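Local coordinates for protein methoxy mycolic acid synthase 2 (Mycobacterium tuberculosis, PDB 1TPY) that converts a double bond of mycolic acids into a cis cyclopropane ring, using S-adenosyl-L-methionine as the methylene donor, at residues R81-Y86 with M110-D115. Numbering follows the deposited sequence.
Sequences RAIAQY and MDTPRD
Ile83, near the end of helix 77-86, reaches across to Met110, Thr112 and Arg114, and its two branches share the work. The longer branch meets Met110 tip to tip: CD1 of Ile83 lies 4.1 Å from CE of Met110, a methyl turned by chi3 of 89°, and Met110 SD is equally near that CD1. The shorter branch, CG2, is set anti to the backbone N by chi1 of -65° and faces the next two partners together. Ile83 CG2 comes within 3.6 Å of Thr112 OG1, a van der Waals contact of a methyl with a hydroxyl oxygen, and 3.8 Å from Arg114 CG, the side chains of Ile83 and Arg114 running antiparallel alongside one another.

The polar bonds are made within the loop and with Asp87, not with the helix residues 81-86. Thr112 OG1 accepts the backbone N-H of Arg114 at 3.2 Å in a nearly straight bond (168°), closing an ST turn that shapes the loop beside the methyl. Arg114 offers Ile83 just the base of its side chain; twice bent, it leads its guanidinium off to a salt bridge with Asp87.

Val90 and Arg116, on neighbouring strands, also touch Ile83. Helix 77-86 is thus packed against the loop entering edge strand 116-120, at the rim of the Rossmann-like methyltransferase fold.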
ATOM      1  N   ARG A  81      -3.315   8.760  11.835  1.00 23.67           N
ATOM      2  CA  ARG A  81      -2.740   8.051  12.981  1.00 23.66           C
ATOM      3  C   ARG A  81      -1.371   8.627  13.336  1.00 23.97           C
ATOM      4  O   ARG A  81      -0.990   8.690  14.506  1.00 24.06           O
ATOM      5  CB  ARG A  81      -2.589   6.560  12.664  1.00 23.42           C
ATOM      6  CG  ARG A  81      -1.908   5.737  13.761  1.00 23.43           C
ATOM      7  CD  ARG A  81      -2.770   5.611  15.021  1.00 23.86           C
ATOM      8  NE  ARG A  81      -2.198   4.651  15.967  1.00 22.56           N
ATOM      9  CZ  ARG A  81      -2.686   4.400  17.178  1.00 24.13           C
ATOM     10  NH1 ARG A  81      -3.767   5.038  17.611  1.00 21.91           N
ATOM     11  NH2 ARG A  81      -2.090   3.506  17.961  1.00 23.63           N
ATOM     12  N   ALA A  82      -0.630   9.051  12.320  1.00 22.33           N
ATOM     13  CA  ALA A  82       0.696   9.617  12.543  1.00 22.59           C
ATOM     14  C   ALA A  82       0.590  10.926  13.334  1.00 24.44           C
ATOM     15  O   ALA A  82       1.441  11.233  14.171  1.00 23.67           O
ATOM     16  CB  ALA A  82       1.389   9.855  11.206  1.00 20.25           C
ATOM     17  N   ILE A  83      -0.460  11.692  13.059  1.00 24.82           N
ATOM     18  CA  ILE A  83      -0.688  12.957  13.740  1.00 26.39           C
ATOM     19  C   ILE A  83      -0.948  12.749  15.224  1.00 28.31           C
ATOM     20  O   ILE A  83      -0.330  13.391  16.073  1.00 28.88           O
ATOM     21  CB  ILE A  83      -1.910  13.686  13.164  1.00 26.23           C
ATOM     22  CG1 ILE A  83      -1.643  14.073  11.709  1.00 25.50           C
ATOM     23  CG2 ILE A  83      -2.236  14.916  14.024  1.00 25.82           C
ATOM     24  CD1 ILE A  83      -2.807  14.764  11.048  1.00 22.97           C
ATOM     25  N   ALA A  84      -1.885  11.853  15.520  1.00 29.11           N
ATOM     26  CA  ALA A  84      -2.277  11.549  16.892  1.00 29.77           C
ATOM     27  C   ALA A  84      -1.195  10.846  17.705  1.00 29.54           C
ATOM     28  O   ALA A  84      -0.920  11.216  18.847  1.00 30.97           O
ATOM     29  CB  ALA A  84      -3.539  10.702  16.883  1.00 28.08           C
ATOM     30  N   GLN A  85      -0.573   9.837  17.113  1.00 28.24           N
ATOM     31  CA  GLN A  85       0.442   9.071  17.815  1.00 27.73           C
ATOM     32  C   GLN A  85       1.859   9.668  17.819  1.00 27.68           C
ATOM     33  O   GLN A  85       2.620   9.434  18.755  1.00 26.82           O
ATOM     34  CB  GLN A  85       0.486   7.656  17.244  1.00 28.56           C
ATOM     35  CG  GLN A  85       1.043   6.637  18.212  1.00 34.96           C
ATOM     36  CD  GLN A  85       0.025   6.192  19.252  1.00 33.12           C
ATOM     37  OE1 GLN A  85      -0.924   6.913  19.575  1.00 32.96           O
ATOM     38  NE2 GLN A  85       0.232   5.003  19.793  1.00 34.33           N
ATOM     39  N   TYR A  86       2.225  10.426  16.788  1.00 26.01           N
ATOM     40  CA  TYR A  86       3.570  11.000  16.746  1.00 28.09           C
ATOM     41  C   TYR A  86       3.607  12.520  16.668  1.00 28.11           C
ATOM     42  O   TYR A  86       4.681  13.132  16.687  1.00 27.50           O
ATOM     43  CB  TYR A  86       4.374  10.390  15.591  1.00 27.89           C
ATOM     44  CG  TYR A  86       4.482   8.884  15.698  1.00 26.52           C
ATOM     45  CD1 TYR A  86       3.488   8.061  15.178  1.00 23.24           C
ATOM     46  CD2 TYR A  86       5.549   8.286  16.380  1.00 23.66           C
ATOM     47  CE1 TYR A  86       3.542   6.679  15.331  1.00 24.46           C
ATOM     48  CE2 TYR A  86       5.612   6.903  16.539  1.00 25.51           C
ATOM     49  CZ  TYR A  86       4.605   6.105  16.011  1.00 25.04           C
ATOM     50  OH  TYR A  86       4.660   4.736  16.148  1.00 26.40           O
ATOM     51  N   MET A 110     -10.907  16.958  11.592  1.00 39.70           N
ATOM     52  CA  MET A 110      -9.956  16.747  12.679  1.00 39.37           C
ATOM     53  C   MET A 110      -9.716  18.031  13.446  1.00 40.87           C
ATOM     54  O   MET A 110      -9.624  19.106  12.860  1.00 40.27           O
ATOM     55  CB  MET A 110      -8.612  16.261  12.141  1.00 38.45           C
ATOM     56  CG  MET A 110      -8.587  14.829  11.678  1.00 35.91           C
ATOM     57  SD  MET A 110      -6.897  14.352  11.280  1.00 33.13           S
ATOM     58  CE  MET A 110      -6.330  13.765  12.895  1.00 30.41           C
ATOM     59  N   ASP A 111      -9.587  17.923  14.761  1.00 43.52           N
ATOM     60  CA  ASP A 111      -9.351  19.111  15.559  1.00 46.34           C
ATOM     61  C   ASP A 111      -7.942  19.120  16.129  1.00 45.26           C
ATOM     62  O   ASP A 111      -7.747  19.101  17.348  1.00 47.95           O
ATOM     63  CB  ASP A 111     -10.368  19.208  16.693  1.00 49.89           C
ATOM     64  CG  ASP A 111     -10.343  20.557  17.362  1.00 53.69           C
ATOM     65  OD1 ASP A 111     -10.681  21.556  16.687  1.00 55.94           O
ATOM     66  OD2 ASP A 111      -9.976  20.619  18.555  1.00 57.18           O
ATOM     67  N   THR A 112      -6.963  19.144  15.234  1.00 42.61           N
ATOM     68  CA  THR A 112      -5.561  19.158  15.616  1.00 38.93           C
ATOM     69  C   THR A 112      -4.860  20.374  15.032  1.00 37.98           C
ATOM     70  O   THR A 112      -5.240  20.881  13.974  1.00 38.19           O
ATOM     71  CB  THR A 112      -4.831  17.896  15.119  1.00 37.66           C
ATOM     72  OG1 THR A 112      -3.422  18.039  15.343  1.00 38.51           O
ATOM     73  CG2 THR A 112      -5.088  17.684  13.638  1.00 36.03           C
ATOM     74  N   PRO A 113      -3.823  20.863  15.721  1.00 36.93           N
ATOM     75  CA  PRO A 113      -3.074  22.028  15.248  1.00 36.92           C
ATOM     76  C   PRO A 113      -2.031  21.668  14.180  1.00 35.97           C
ATOM     77  O   PRO A 113      -1.477  22.548  13.517  1.00 34.67           O
ATOM     78  CB  PRO A 113      -2.440  22.558  16.531  1.00 36.63           C
ATOM     79  CG  PRO A 113      -2.149  21.291  17.287  1.00 37.87           C
ATOM     80  CD  PRO A 113      -3.420  20.493  17.091  1.00 36.39           C
ATOM     81  N   ARG A 114      -1.774  20.374  14.012  1.00 34.58           N
ATOM     82  CA  ARG A 114      -0.784  19.908  13.042  1.00 32.82           C
ATOM     83  C   ARG A 114      -1.216  20.171  11.606  1.00 32.19           C
ATOM     84  O   ARG A 114      -2.386  20.019  11.264  1.00 31.57           O
ATOM     85  CB  ARG A 114      -0.529  18.406  13.220  1.00 32.87           C
ATOM     86  CG  ARG A 114      -0.015  17.985  14.592  1.00 33.22           C
ATOM     87  CD  ARG A 114       1.488  18.195  14.771  1.00 36.58           C
ATOM     88  NE  ARG A 114       1.875  19.598  14.711  1.00 38.96           N
ATOM     89  CZ  ARG A 114       2.790  20.157  15.500  1.00 42.74           C
ATOM     90  NH1 ARG A 114       3.420  19.437  16.419  1.00 41.66           N
ATOM     91  NH2 ARG A 114       3.080  21.445  15.367  1.00 46.15           N
ATOM     92  N   ASP A 115      -0.264  20.569  10.769  1.00 31.78           N
ATOM     93  CA  ASP A 115      -0.553  20.832   9.368  1.00 32.76           C
ATOM     94  C   ASP A 115      -0.851  19.512   8.662  1.00 30.71           C
ATOM     95  O   ASP A 115      -0.253  18.481   8.964  1.00 31.16           O
ATOM     96  CB  ASP A 115       0.632  21.528   8.701  1.00 37.38           C
ATOM     97  CG  ASP A 115       0.972  22.856   9.359  1.00 42.11           C
ATOM     98  OD1 ASP A 115       0.050  23.676   9.567  1.00 42.38           O
ATOM     99  OD2 ASP A 115       2.166  23.079   9.662  1.00 44.08           O
TER